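Local coordinates for polysaccharide biosynthesis protein CapD (Bacillus thuringiensis HD-771, PDB 6BWC) that probably acts on UDP-N-acetylglucosamine as an NADP-dependent short-chain dehydrogenase/reductase family enzyme of CMP-pseudaminic acid biosynthesis, at residues 89-95 against 136-140; 167-172 against 210-214; 198-204 against 231-237; 241-246 against 324-328. The protein carries 2 engineered substitutions. All blocks are in the same frame, centred on the assembly; numbering follows the deposited sequence.

Interaction 1 of 4, residues 89-95 against 136-140; sequences KHVSFCE and TNNYG. With UD1 (uridine-diphosphate-N-acetylglucosamine), chain O.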
# COMPACT_ATOMS: atom_id res chain seq x y z
N LYS C 89 -9.48 12.23 20.49
CA LYS C 89 -9.25 12.56 21.90
C LYS C 89 -10.39 12.13 22.81
O LYS C 89 -10.40 12.52 23.98
CB LYS C 89 -9.10 14.07 22.04
CG LYS C 89 -10.36 14.93 21.73
CD LYS C 89 -10.21 16.33 22.30
CE LYS C 89 -11.46 17.15 22.09
NZ LYS C 89 -11.46 18.38 22.93
N HIS C 90 -11.37 11.39 22.28
CA HIS C 90 -12.52 10.96 23.06
C HIS C 90 -12.31 9.55 23.53
O HIS C 90 -12.11 8.66 22.70
CB HIS C 90 -13.77 10.95 22.22
CG HIS C 90 -14.51 12.24 22.21
ND1 HIS C 90 -15.66 12.44 22.94
CD2 HIS C 90 -14.29 13.38 21.52
CE1 HIS C 90 -16.10 13.66 22.73
NE2 HIS C 90 -15.30 14.25 21.86
N VAL C 91 -12.41 9.35 24.84
CA VAL C 91 -12.22 8.04 25.45
C VAL C 91 -13.23 7.05 24.89
O VAL C 91 -12.82 5.97 24.42
CB VAL C 91 -12.27 8.10 26.99
CG1 VAL C 91 -12.45 6.72 27.61
CG2 VAL C 91 -11.00 8.73 27.52
N SER C 92 -14.52 7.41 24.90
CA SER C 92 -15.57 6.46 24.49
C SER C 92 -15.38 6.08 23.03
O SER C 92 -15.25 4.90 22.72
CB SER C 92 -16.99 6.98 24.77
OG SER C 92 -17.52 7.70 23.68
N PHE C 93 -15.32 7.08 22.15
CA PHE C 93 -15.11 6.86 20.70
C PHE C 93 -13.89 5.97 20.36
O PHE C 93 -13.95 5.19 19.40
CB PHE C 93 -14.99 8.20 19.94
CG PHE C 93 -16.31 8.89 19.73
CD1 PHE C 93 -17.10 8.59 18.62
CD2 PHE C 93 -16.79 9.82 20.64
CE1 PHE C 93 -18.32 9.22 18.43
CE2 PHE C 93 -18.01 10.44 20.46
CZ PHE C 93 -18.78 10.14 19.36
N CYS C 94 -12.80 6.12 21.13
CA CYS C 94 -11.55 5.36 20.91
C CYS C 94 -11.63 3.90 21.41
O CYS C 94 -10.82 3.07 21.02
CB CYS C 94 -10.34 6.06 21.58
SG CYS C 94 -9.70 7.58 20.83
N GLU C 95 -12.57 3.61 22.32
CA GLU C 95 -12.89 2.21 22.69
C GLU C 95 -13.79 1.52 21.68
O GLU C 95 -13.59 0.34 21.44
CB GLU C 95 -13.58 2.10 24.05
CG GLU C 95 -12.77 2.65 25.19
CD GLU C 95 -11.79 1.68 25.77
OE1 GLU C 95 -12.14 0.85 26.64
OE2 GLU C 95 -10.63 1.82 25.40
N THR C 136 -6.31 3.05 31.36
CA THR C 136 -7.42 2.11 31.44
C THR C 136 -8.27 2.14 30.14
O THR C 136 -9.38 1.57 30.09
CB THR C 136 -8.32 2.50 32.62
OG1 THR C 136 -7.52 3.11 33.63
CG2 THR C 136 -8.99 1.31 33.24
N ASN C 137 -7.75 2.81 29.11
CA ASN C 137 -8.43 2.86 27.82
C ASN C 137 -7.46 2.87 26.64
O ASN C 137 -6.23 3.14 26.79
CB ASN C 137 -9.39 4.04 27.73
CG ASN C 137 -8.74 5.36 28.14
OD1 ASN C 137 -7.79 5.82 27.51
ND2 ASN C 137 -9.28 5.99 29.18
N ASN C 138 -8.04 2.58 25.47
CA ASN C 138 -7.32 2.51 24.21
C ASN C 138 -6.77 3.87 23.89
O ASN C 138 -5.67 3.98 23.40
CB ASN C 138 -8.23 1.98 23.09
CG ASN C 138 -7.51 1.79 21.76
OD1 ASN C 138 -6.45 1.18 21.69
ND2 ASN C 138 -8.09 2.30 20.71
N TYR C 139 -7.52 4.93 24.22
CA TYR C 139 -7.05 6.31 23.93
C TYR C 139 -5.71 6.56 24.63
O TYR C 139 -4.71 6.89 23.98
CB TYR C 139 -8.09 7.37 24.31
CG TYR C 139 -7.53 8.76 24.28
CD1 TYR C 139 -6.95 9.28 23.14
CD2 TYR C 139 -7.54 9.56 25.42
CE1 TYR C 139 -6.40 10.54 23.12
CE2 TYR C 139 -7.02 10.83 25.40
CZ TYR C 139 -6.45 11.32 24.26
OH TYR C 139 -5.93 12.62 24.29
N GLY C 140 -5.69 6.36 25.94
CA GLY C 140 -4.45 6.48 26.71
C GLY C 140 -3.40 5.44 26.33
O GLY C 140 -2.20 5.68 26.49
C1' UD1 O . -10.52 14.90 28.34
C2' UD1 O . -9.96 14.71 26.93
C3' UD1 O . -8.93 13.59 26.88
C4' UD1 O . -7.88 13.72 27.99
C5' UD1 O . -8.49 14.15 29.34
C6' UD1 O . -7.37 14.61 30.29
C7' UD1 O . -11.79 15.37 25.43
C8' UD1 O . -13.02 14.88 24.69
N2' UD1 O . -11.03 14.43 25.99
O1' UD1 O . -11.10 13.68 28.79
O3' UD1 O . -8.31 13.59 25.58
O4' UD1 O . -7.18 12.51 28.16
O5' UD1 O . -9.46 15.20 29.20
O6' UD1 O . -7.62 14.20 31.64
O7' UD1 O . -11.58 16.58 25.53
N1 UD1 O . -18.94 13.21 32.08
C2 UD1 O . -20.29 13.20 32.53
N3 UD1 O . -21.29 13.15 31.63
C4 UD1 O . -21.05 13.10 30.31
C5 UD1 O . -19.76 13.13 29.83
C6 UD1 O . -18.72 13.20 30.74
O2 UD1 O . -20.58 13.22 33.74
O4 UD1 O . -21.98 13.06 29.48
C1B UD1 O . -17.81 13.25 33.04
C2B UD1 O . -16.69 12.24 32.77
O2' UD1 O . -16.93 10.98 33.38
C3B UD1 O . -15.44 12.93 33.28
C4B UD1 O . -15.78 14.40 33.06
O4B UD1 O . -17.19 14.50 32.93
O3B UD1 O . -15.18 12.75 34.67
C5B UD1 O . -15.11 14.99 31.83
O5B UD1 O . -15.51 14.39 30.60
PA UD1 O . -14.90 15.07 29.28
O1A UD1 O . -15.58 14.61 28.01
O2A UD1 O . -14.73 16.58 29.47
O3A UD1 O . -13.32 14.72 29.29
PB UD1 O . -12.40 13.47 29.76
O1B UD1 O . -13.02 12.17 29.28
O2B UD1 O . -11.95 13.52 31.21

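Interaction 2 of 4, residues 167-172 against 210-214; sequences VRFGNV and ATMLT. With UD1 (uridine-diphosphate-N-acetylglucosamine), chain O.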
# COMPACT_ATOMS: atom_id res chain seq x y z
N VAL C 167 4.44 17.51 25.28
CA VAL C 167 3.80 18.32 26.30
C VAL C 167 2.75 17.35 26.86
O VAL C 167 2.63 16.25 26.32
CB VAL C 167 3.29 19.61 25.62
CG1 VAL C 167 1.85 19.92 25.90
CG2 VAL C 167 4.19 20.76 25.98
N ARG C 168 2.02 17.66 27.93
CA ARG C 168 1.06 16.68 28.50
C ARG C 168 -0.04 17.37 29.28
O ARG C 168 0.18 17.93 30.35
CB ARG C 168 1.82 15.66 29.36
CG ARG C 168 1.18 14.28 29.54
CD ARG C 168 1.92 13.47 30.62
NE ARG C 168 2.93 12.52 30.12
CZ ARG C 168 3.74 11.77 30.89
NH1 ARG C 168 3.72 11.84 32.21
NH2 ARG C 168 4.59 10.92 30.33
N PHE C 169 -1.23 17.33 28.71
CA PHE C 169 -2.36 18.14 29.17
C PHE C 169 -3.26 17.40 30.16
O PHE C 169 -3.31 16.15 30.19
CB PHE C 169 -3.29 18.54 27.98
CG PHE C 169 -2.65 19.39 26.90
CD1 PHE C 169 -3.16 19.32 25.61
CD2 PHE C 169 -1.61 20.27 27.14
CE1 PHE C 169 -2.64 20.09 24.58
CE2 PHE C 169 -1.09 21.05 26.12
CZ PHE C 169 -1.60 20.95 24.83
N GLY C 170 -4.03 18.18 30.92
CA GLY C 170 -5.25 17.68 31.54
C GLY C 170 -6.45 18.37 30.94
O GLY C 170 -6.31 19.15 30.01
N ASN C 171 -7.62 18.10 31.47
CA ASN C 171 -8.86 18.48 30.81
C ASN C 171 -8.84 19.94 30.47
O ASN C 171 -8.78 20.75 31.36
CB ASN C 171 -10.09 18.16 31.66
CG ASN C 171 -10.25 16.68 31.90
OD1 ASN C 171 -9.30 16.01 32.33
ND2 ASN C 171 -11.42 16.15 31.61
N VAL C 172 -8.90 20.26 29.19
CA VAL C 172 -8.82 21.65 28.73
C VAL C 172 -10.22 22.21 28.68
O VAL C 172 -11.02 21.77 27.87
CB VAL C 172 -8.13 21.78 27.36
CG1 VAL C 172 -7.89 23.25 27.03
CG2 VAL C 172 -6.81 21.03 27.38
N ALA C 210 -2.90 25.72 28.39
CA ALA C 210 -2.60 24.71 27.37
C ALA C 210 -1.81 25.29 26.23
O ALA C 210 -0.79 24.76 25.84
CB ALA C 210 -3.89 24.06 26.85
N THR C 211 -2.29 26.40 25.69
CA THR C 211 -1.58 27.11 24.63
C THR C 211 -0.12 27.51 25.00
O THR C 211 0.82 27.23 24.23
CB THR C 211 -2.38 28.36 24.18
OG1 THR C 211 -3.79 28.09 24.23
CG2 THR C 211 -2.02 28.76 22.77
N MET C 212 0.07 28.12 26.18
CA MET C 212 1.38 28.61 26.61
C MET C 212 2.33 27.48 26.94
O MET C 212 3.52 27.58 26.67
CB MET C 212 1.28 29.55 27.82
CG MET C 212 0.68 30.91 27.51
SD MET C 212 1.26 31.66 25.96
CE MET C 212 3.04 31.66 26.25
N LEU C 213 1.80 26.42 27.52
CA LEU C 213 2.59 25.22 27.80
C LEU C 213 3.25 24.73 26.51
O LEU C 213 4.46 24.58 26.46
CB LEU C 213 1.70 24.12 28.40
CG LEU C 213 2.38 22.80 28.81
CD1 LEU C 213 3.49 23.07 29.83
CD2 LEU C 213 1.42 21.73 29.34
N THR C 214 2.42 24.53 25.48
CA THR C 214 2.88 24.04 24.17
C THR C 214 3.88 24.99 23.49
O THR C 214 4.99 24.59 23.12
CB THR C 214 1.70 23.76 23.20
OG1 THR C 214 0.55 23.27 23.92
CG2 THR C 214 2.10 22.74 22.13
C1' UD1 O . -10.52 14.90 28.34
C2' UD1 O . -9.96 14.71 26.93
C3' UD1 O . -8.93 13.59 26.88
C4' UD1 O . -7.88 13.72 27.99
C5' UD1 O . -8.49 14.15 29.34
C6' UD1 O . -7.37 14.61 30.29
C7' UD1 O . -11.79 15.37 25.43
C8' UD1 O . -13.02 14.88 24.69
N2' UD1 O . -11.03 14.43 25.99
O1' UD1 O . -11.10 13.68 28.79
O3' UD1 O . -8.31 13.59 25.58
O4' UD1 O . -7.18 12.51 28.16
O5' UD1 O . -9.46 15.20 29.20
O6' UD1 O . -7.62 14.20 31.64
O7' UD1 O . -11.58 16.58 25.53
N1 UD1 O . -18.94 13.21 32.08
C2 UD1 O . -20.29 13.20 32.53
N3 UD1 O . -21.29 13.15 31.63
C4 UD1 O . -21.05 13.10 30.31
C5 UD1 O . -19.76 13.13 29.83
C6 UD1 O . -18.72 13.20 30.74
O2 UD1 O . -20.58 13.22 33.74
O4 UD1 O . -21.98 13.06 29.48
C1B UD1 O . -17.81 13.25 33.04
C2B UD1 O . -16.69 12.24 32.77
O2' UD1 O . -16.93 10.98 33.38
C3B UD1 O . -15.44 12.93 33.28
C4B UD1 O . -15.78 14.40 33.06
O4B UD1 O . -17.19 14.50 32.93
O3B UD1 O . -15.18 12.75 34.67
C5B UD1 O . -15.11 14.99 31.83
O5B UD1 O . -15.51 14.39 30.60
PA UD1 O . -14.90 15.07 29.28
O1A UD1 O . -15.58 14.61 28.01
O2A UD1 O . -14.73 16.58 29.47
O3A UD1 O . -13.32 14.72 29.29
PB UD1 O . -12.40 13.47 29.76
O1B UD1 O . -13.02 12.17 29.28
O2B UD1 O . -11.95 13.52 31.21

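Interaction 3 of 4, residues 198-204 against 231-237; sequences LSMSRFM and MPVISLN. With UD1 (uridine-diphosphate-N-acetylglucosamine), chain O.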
# COMPACT_ATOMS: atom_id res chain seq x y z
N LEU C 198 -20.17 10.94 40.08
CA LEU C 198 -19.82 12.24 40.67
C LEU C 198 -18.52 12.23 41.45
O LEU C 198 -17.81 13.23 41.52
CB LEU C 198 -20.96 12.75 41.56
CG LEU C 198 -22.26 13.05 40.80
CD1 LEU C 198 -23.45 13.23 41.72
CD2 LEU C 198 -22.06 14.25 39.88
N SER C 199 -18.18 11.06 41.98
CA SER C 199 -16.92 10.84 42.70
C SER C 199 -15.63 11.02 41.89
O SER C 199 -14.55 11.03 42.48
CB SER C 199 -16.92 9.43 43.30
OG SER C 199 -15.78 8.72 42.89
N MET C 200 -15.72 11.07 40.56
CA MET C 200 -14.54 11.24 39.71
C MET C 200 -13.91 12.62 39.92
O MET C 200 -14.62 13.63 40.13
CB MET C 200 -14.91 11.07 38.22
CG MET C 200 -15.37 9.69 37.80
SD MET C 200 -16.38 9.81 36.31
CE MET C 200 -15.46 8.71 35.25
N SER C 201 -12.59 12.66 39.88
CA SER C 201 -11.83 13.88 40.05
C SER C 201 -10.99 14.01 38.79
O SER C 201 -10.77 13.01 38.11
CB SER C 201 -10.96 13.77 41.32
OG SER C 201 -9.99 12.73 41.23
N ARG C 202 -10.53 15.22 38.46
CA ARG C 202 -9.78 15.46 37.22
C ARG C 202 -8.83 16.65 37.34
O ARG C 202 -9.23 17.69 37.88
CB ARG C 202 -10.76 15.75 36.07
CG ARG C 202 -11.57 14.58 35.49
CD ARG C 202 -10.74 13.73 34.53
NE ARG C 202 -11.54 12.67 33.90
CZ ARG C 202 -11.76 11.46 34.41
NH1 ARG C 202 -11.26 11.09 35.59
NH2 ARG C 202 -12.51 10.59 33.74
N PHE C 203 -7.61 16.52 36.83
CA PHE C 203 -6.73 17.69 36.61
C PHE C 203 -7.29 18.51 35.45
O PHE C 203 -7.54 17.94 34.39
CB PHE C 203 -5.31 17.27 36.25
CG PHE C 203 -4.47 16.86 37.41
CD1 PHE C 203 -4.19 15.52 37.66
CD2 PHE C 203 -3.93 17.82 38.27
CE1 PHE C 203 -3.39 15.15 38.74
CE2 PHE C 203 -3.14 17.45 39.34
CZ PHE C 203 -2.87 16.12 39.57
N MET C 204 -7.48 19.81 35.63
CA MET C 204 -8.05 20.68 34.59
C MET C 204 -7.24 21.98 34.40
O MET C 204 -6.85 22.63 35.38
CB MET C 204 -9.54 20.99 34.88
CG MET C 204 -10.40 19.76 35.15
SD MET C 204 -12.21 19.81 34.99
CE MET C 204 -12.46 20.51 33.39
N MET C 231 -1.39 21.66 37.73
CA MET C 231 -2.77 21.98 37.47
C MET C 231 -3.64 21.69 38.68
O MET C 231 -3.35 20.81 39.47
CB MET C 231 -3.30 21.20 36.26
CG MET C 231 -2.58 21.48 34.94
SD MET C 231 -2.29 19.99 33.96
CE MET C 231 -3.99 19.55 33.79
N PRO C 232 -4.71 22.45 38.83
CA PRO C 232 -5.63 22.25 39.92
C PRO C 232 -6.58 21.08 39.68
O PRO C 232 -7.06 20.88 38.55
CB PRO C 232 -6.40 23.56 39.94
CG PRO C 232 -6.42 23.98 38.51
CD PRO C 232 -5.06 23.64 38.02
N VAL C 233 -6.88 20.35 40.76
CA VAL C 233 -7.84 19.24 40.75
C VAL C 233 -9.25 19.76 40.81
O VAL C 233 -9.53 20.75 41.48
CB VAL C 233 -7.57 18.26 41.90
CG1 VAL C 233 -8.78 17.41 42.26
CG2 VAL C 233 -6.40 17.37 41.52
N ILE C 234 -10.14 19.09 40.08
CA ILE C 234 -11.54 19.42 40.12
C ILE C 234 -12.37 18.19 40.39
O ILE C 234 -12.14 17.14 39.79
CB ILE C 234 -11.96 20.15 38.86
CG1 ILE C 234 -11.39 21.57 38.96
CG2 ILE C 234 -13.48 20.15 38.71
CD1 ILE C 234 -11.56 22.41 37.72
N SER C 235 -13.31 18.35 41.33
CA SER C 235 -14.31 17.35 41.62
C SER C 235 -15.42 17.52 40.60
O SER C 235 -15.76 18.64 40.20
CB SER C 235 -14.86 17.52 43.03
OG SER C 235 -16.20 17.03 43.12
N LEU C 236 -15.97 16.40 40.17
CA LEU C 236 -17.07 16.42 39.22
C LEU C 236 -18.37 16.70 39.95
O LEU C 236 -19.33 17.14 39.34
CB LEU C 236 -17.16 15.08 38.48
CG LEU C 236 -18.25 14.95 37.40
CD1 LEU C 236 -18.14 16.08 36.39
CD2 LEU C 236 -18.14 13.60 36.73
N ASN C 237 -18.39 16.42 41.26
CA ASN C 237 -19.54 16.73 42.13
C ASN C 237 -19.74 18.24 42.12
O ASN C 237 -20.80 18.73 41.76
CB ASN C 237 -19.32 16.19 43.57
CG ASN C 237 -20.62 15.67 44.23
OD1 ASN C 237 -21.73 16.17 43.98
ND2 ASN C 237 -20.47 14.67 45.09
C1' UD1 O . -10.52 14.90 28.34
C2' UD1 O . -9.96 14.71 26.93
C3' UD1 O . -8.93 13.59 26.88
C4' UD1 O . -7.88 13.72 27.99
C5' UD1 O . -8.49 14.15 29.34
C6' UD1 O . -7.37 14.61 30.29
C7' UD1 O . -11.79 15.37 25.43
C8' UD1 O . -13.02 14.88 24.69
N2' UD1 O . -11.03 14.43 25.99
O1' UD1 O . -11.10 13.68 28.79
O3' UD1 O . -8.31 13.59 25.58
O4' UD1 O . -7.18 12.51 28.16
O5' UD1 O . -9.46 15.20 29.20
O6' UD1 O . -7.62 14.20 31.64
O7' UD1 O . -11.58 16.58 25.53
N1 UD1 O . -18.94 13.21 32.08
C2 UD1 O . -20.29 13.20 32.53
N3 UD1 O . -21.29 13.15 31.63
C4 UD1 O . -21.05 13.10 30.31
C5 UD1 O . -19.76 13.13 29.83
C6 UD1 O . -18.72 13.20 30.74
O2 UD1 O . -20.58 13.22 33.74
O4 UD1 O . -21.98 13.06 29.48
C1B UD1 O . -17.81 13.25 33.04
C2B UD1 O . -16.69 12.24 32.77
O2' UD1 O . -16.93 10.98 33.38
C3B UD1 O . -15.44 12.93 33.28
C4B UD1 O . -15.78 14.40 33.06
O4B UD1 O . -17.19 14.50 32.93
O3B UD1 O . -15.18 12.75 34.67
C5B UD1 O . -15.11 14.99 31.83
O5B UD1 O . -15.51 14.39 30.60
PA UD1 O . -14.90 15.07 29.28
O1A UD1 O . -15.58 14.61 28.01
O2A UD1 O . -14.73 16.58 29.47
O3A UD1 O . -13.32 14.72 29.29
PB UD1 O . -12.40 13.47 29.76
O1B UD1 O . -13.02 12.17 29.28
O2B UD1 O . -11.95 13.52 31.21

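Interaction 4 of 4, residues 241-246 against 324-328; sequences EVMIEE and KEELR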
# COMPACT_ATOMS: atom_id res chain seq x y z
N GLU C 241 -22.85 20.48 40.12
CA GLU C 241 -23.56 21.51 40.93
C GLU C 241 -23.37 22.96 40.37
O GLU C 241 -24.36 23.62 39.97
CB GLU C 241 -23.14 21.41 42.42
CG GLU C 241 -23.67 20.16 43.13
CD GLU C 241 -23.28 20.06 44.60
OE1 GLU C 241 -22.68 21.01 45.15
OE2 GLU C 241 -23.59 19.03 45.22
N VAL C 242 -22.11 23.43 40.33
CA VAL C 242 -21.79 24.77 39.82
C VAL C 242 -22.45 25.02 38.46
O VAL C 242 -23.04 26.08 38.25
CB VAL C 242 -20.25 25.02 39.72
CG1 VAL C 242 -19.93 26.25 38.88
CG2 VAL C 242 -19.65 25.21 41.11
N MET C 243 -22.36 24.04 37.57
CA MET C 243 -22.84 24.20 36.19
C MET C 243 -24.35 24.46 36.12
O MET C 243 -24.79 25.33 35.37
CB MET C 243 -22.45 22.98 35.33
CG MET C 243 -22.17 23.29 33.88
SD MET C 243 -20.61 24.16 33.62
CE MET C 243 -21.22 25.74 33.10
N ILE C 244 -25.12 23.72 36.93
CA ILE C 244 -26.58 23.86 36.98
C ILE C 244 -26.98 25.19 37.58
O ILE C 244 -27.86 25.87 37.06
CB ILE C 244 -27.22 22.73 37.81
CG1 ILE C 244 -27.08 21.41 37.06
CG2 ILE C 244 -28.70 23.01 38.08
CD1 ILE C 244 -27.27 20.19 37.94
N GLU C 245 -26.34 25.57 38.68
CA GLU C 245 -26.56 26.89 39.26
C GLU C 245 -26.43 28.00 38.22
O GLU C 245 -27.41 28.70 37.96
CB GLU C 245 -25.59 27.14 40.43
CG GLU C 245 -26.03 26.45 41.72
CD GLU C 245 -24.90 25.76 42.48
OE1 GLU C 245 -23.79 26.33 42.60
OE2 GLU C 245 -25.14 24.63 42.98
N GLU C 246 -25.25 28.10 37.61
CA GLU C 246 -24.89 29.24 36.76
C GLU C 246 -25.53 29.26 35.37
O GLU C 246 -25.66 30.33 34.78
CB GLU C 246 -23.37 29.38 36.60
CG GLU C 246 -22.79 30.63 37.24
CD GLU C 246 -22.48 30.44 38.70
OE1 GLU C 246 -21.58 29.61 39.01
OE2 GLU C 246 -23.11 31.12 39.53
N LYS C 324 -15.70 24.57 45.48
CA LYS C 324 -16.83 24.98 44.60
C LYS C 324 -16.75 26.39 44.08
O LYS C 324 -16.98 26.64 42.91
CB LYS C 324 -18.16 24.93 45.36
CG LYS C 324 -18.99 23.68 45.14
CD LYS C 324 -20.45 23.96 45.45
CE LYS C 324 -21.12 24.63 44.26
NZ LYS C 324 -22.51 25.02 44.60
N GLU C 325 -16.48 27.32 44.99
CA GLU C 325 -16.56 28.73 44.70
C GLU C 325 -15.42 29.18 43.78
O GLU C 325 -15.65 29.98 42.86
CB GLU C 325 -16.62 29.56 46.00
CG GLU C 325 -17.27 30.93 45.85
CD GLU C 325 -18.76 30.88 45.48
OE1 GLU C 325 -19.45 29.89 45.85
OE2 GLU C 325 -19.24 31.82 44.80
N GLU C 326 -14.22 28.65 44.02
CA GLU C 326 -13.08 28.88 43.10
C GLU C 326 -13.36 28.33 41.71
O GLU C 326 -12.97 28.94 40.71
CB GLU C 326 -11.78 28.26 43.62
CG GLU C 326 -11.15 29.01 44.78
CD GLU C 326 -9.94 28.29 45.32
OE1 GLU C 326 -10.12 27.48 46.26
OE2 GLU C 326 -8.83 28.51 44.79
N LEU C 327 -14.01 27.17 41.65
CA LEU C 327 -14.38 26.58 40.38
C LEU C 327 -15.29 27.51 39.61
O LEU C 327 -14.98 27.88 38.49
CB LEU C 327 -15.07 25.23 40.60
CG LEU C 327 -15.59 24.48 39.36
CD1 LEU C 327 -14.61 24.51 38.19
CD2 LEU C 327 -15.91 23.05 39.79
N ARG C 328 -16.41 27.89 40.25
CA ARG C 328 -17.35 28.89 39.74
C ARG C 328 -16.67 30.16 39.25
O ARG C 328 -17.02 30.66 38.17
CB ARG C 328 -18.38 29.25 40.81
CG ARG C 328 -19.00 30.63 40.65
CD ARG C 328 -19.91 30.94 41.82
NE ARG C 328 -21.16 30.19 41.78
CZ ARG C 328 -21.55 29.26 42.66
NH1 ARG C 328 -20.82 28.92 43.72
NH2 ARG C 328 -22.73 28.68 42.48

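Interaction 1 of 4, residues 89-95 against 136-140
K89 and Y139 line the pocket for sugar nucleotide and NADP: K89 CA packs off-centre on the tyrosine ring, 4.1 Å from its centroid, and K89 O lies above the same face, toward the rim. That carbonyl oxygen accepts from the sugar hydroxyl, UD1 O3' (2.8 Å), and weakly from UD1 N2'. Extended beyond CG, the lysine chain runs alongside the N-acetyl group to bring NZ 3.2 Å from UD1 O7', and it also bridges to an NADP phosphate. The acetyl methyl, C8', sits over the centre of the H90 ring, 3.6 Å above its plane. Y139 opens a YGATK sequence, the YxxxK motif of short-chain dehydrogenases/reductases; its OH is hydrogen-bonded to the NADP ribose. Away from the ligands N138, in the first turn of helix 138-156, ties it to the end of helix 91-96: ND2 donates to C94 O (2.9 Å, 159°) while the backbone N reaches E95 OE2 nearly along the carboxylate C-O axis (2.7 Å, 170°). N137 caps helix 138-156, OD1 accepting from G140 N at 2.7 Å. Its ND2, 3.6 Å from V91 CG1, donates to G268 O, and N138 OD1 is hydrogen-bonded to T145 of a neighbouring subunit.

Interaction 2 of 4, residues 167-172 against 210-214
F169 and T214 meet edge-on: OG1 of the threonine lies in the plane of the phenyl ring, 3.3 Å from F169 CZ. The methyl of A210 approaches the same ring differently, over one face and offset toward the rim, and its other neighbour is V172 CG1 at 4.1 Å. L213 completes the apolar shell, its CD2 resting against both V167 CG1 (3.9 Å) and F169 CD2 (4.0 Å). L213 reaches the strand because CG stands opposite the backbone N (chi1 -177°), and its chain slides past those of V167 and F169 in the reverse direction.

Behind this shell, T214 OG1 is held by its own helix. It donates to A210 O (2.8 Å), which T214 N also engages, from the other face of the carbonyl plane; the hydroxyl beside the ring is thus satisfied one helical turn back. Beyond F169, which itself borders NADP, N171 turns to the sugar nucleotide while V172 stays against A210. N171 grips the bound UDP-N-acetylglucosamine with both ends of its amide, ND2 giving a hydrogen to UD1 O2B (2.7 Å, 155°) and OD1 taking one from UD1 O6' (2.6 Å), a pairing that fixes the flip of the amide. V172 N donates to O7N of NADP. R168 points away from helix 207-220, to salt bridges with E147 and E280.

The segment axes of 167-169 and 210-214 run nearly antiparallel, 166° apart, with helix 207-220 lying on the Rossmann sheet. Strand 163-169 is flanked there by 123-129 and 226-229, while helix 18-29 touches F169, V172 and T211.

Interaction 3 of 4, residues 198-204 against 231-237
R202 and I234 form the central pair of a short antiparallel strand pairing, hydrogen-bonded in both directions, with R202 N to I234 O and I234 N to R202 O both at 2.8 Å. S201 with S235 and F203 with V233 are the non-hydrogen-bonded pairs beside it, and M204 N to P232 O and L236 N to M200 O extend the bonding at the two ends.

The close packing is at the F203-M204 end. V233 CG2 lies over the F203 ring, 4.2 Å from the centroid and 20° off its normal, while M231 O comes to the ring edge and M231 CE touches F203 CB (3.6 Å). M204 crosses I234 at about a right angle; with chi2 near anti (-161°), SD as well as CB lies against I234 CD1 at 3.8 Å. The 198-201 end is looser and nearer solvent: L198 and N237, both partly exposed, meet at 4.0 Å between L198 CB and N237 CG. S201 OG turns to S316 instead of across the strands.

M200, R202 and L236 face UD1. Bent at chi2, R202 directs NE in the guanidinium plane to the phosphate oxygen UD1 O2B (2.9 Å), and ribose UD1 O3B lies over one face of the group. NH1 binds S201 O and K270 O, which fix its rotation. A guanidinium so held against the sugar-linked phosphate would offset part of the diphosphate's negative charge, consistent with a role in gripping the nucleotide sugar.

Interaction 4 of 4, residues 241-246 against 324-328
Helix segments 241-246 and 324-328 cross at -55° with their axes 10.1 Å apart, and backbones come nearest at V242 and R328. V242 fills the middle: CG1 packs on R328 CA (3.8 Å), and CG2 lies 3.5 Å from K324 CE and more loosely against L327. Around this small apolar centre runs a salt-bridge network. E245 OE1 is shared, taking K324 NZ on its syn lone pair at 2.7 Å and, by a weak bond, R328 NH2 at 2.6 Å; carboxylate and guanidinium are nearly coplanar here. E246 approaches the same guanidinium with its plane turned 80° away, yet its OE2 lies in the guanidinium plane and receives R328 NE almost straight (3.1 Å, 171°), again on the syn side. A bend at chi3 in the otherwise extended arginine turns its head toward these two acids, while NH1 forms a salt bridge with E325 OE1 through a weak hydrogen bond within its own helix. Three acids meet two bases, so some negative charge probably remains at this partly exposed edge. Helix 236-251 carries M243 and I244 on helix 179-190, and V242 and M243 also touch I331 farther along helix 324-333, so the C-terminal helix packs against helix 236-251 beyond this crossing too.

Interactions 1, 2 and 3 converge on UD1 from different parts of the chain, their centres 16 to 19 Å apart: interaction 1 holds the N-acetyl group and O3', whereas N171 of interaction 2 and R202 of interaction 3 share the phosphate oxygen O2B. Interactions 1 and 2 also border NADP. Interactions 2 and 3 touch directly in one small sheet, where strand 171-172 neighbours 201-205 and N171 N lies 2.9 Å from F203 O, a probable hydrogen bond. Interaction 4 stands farther out, about 28 Å between centres from interaction 1; it joins interaction 3 through helix 236-251 and through packing of I234 CD1 on L327 CD1 at 3.7 Å.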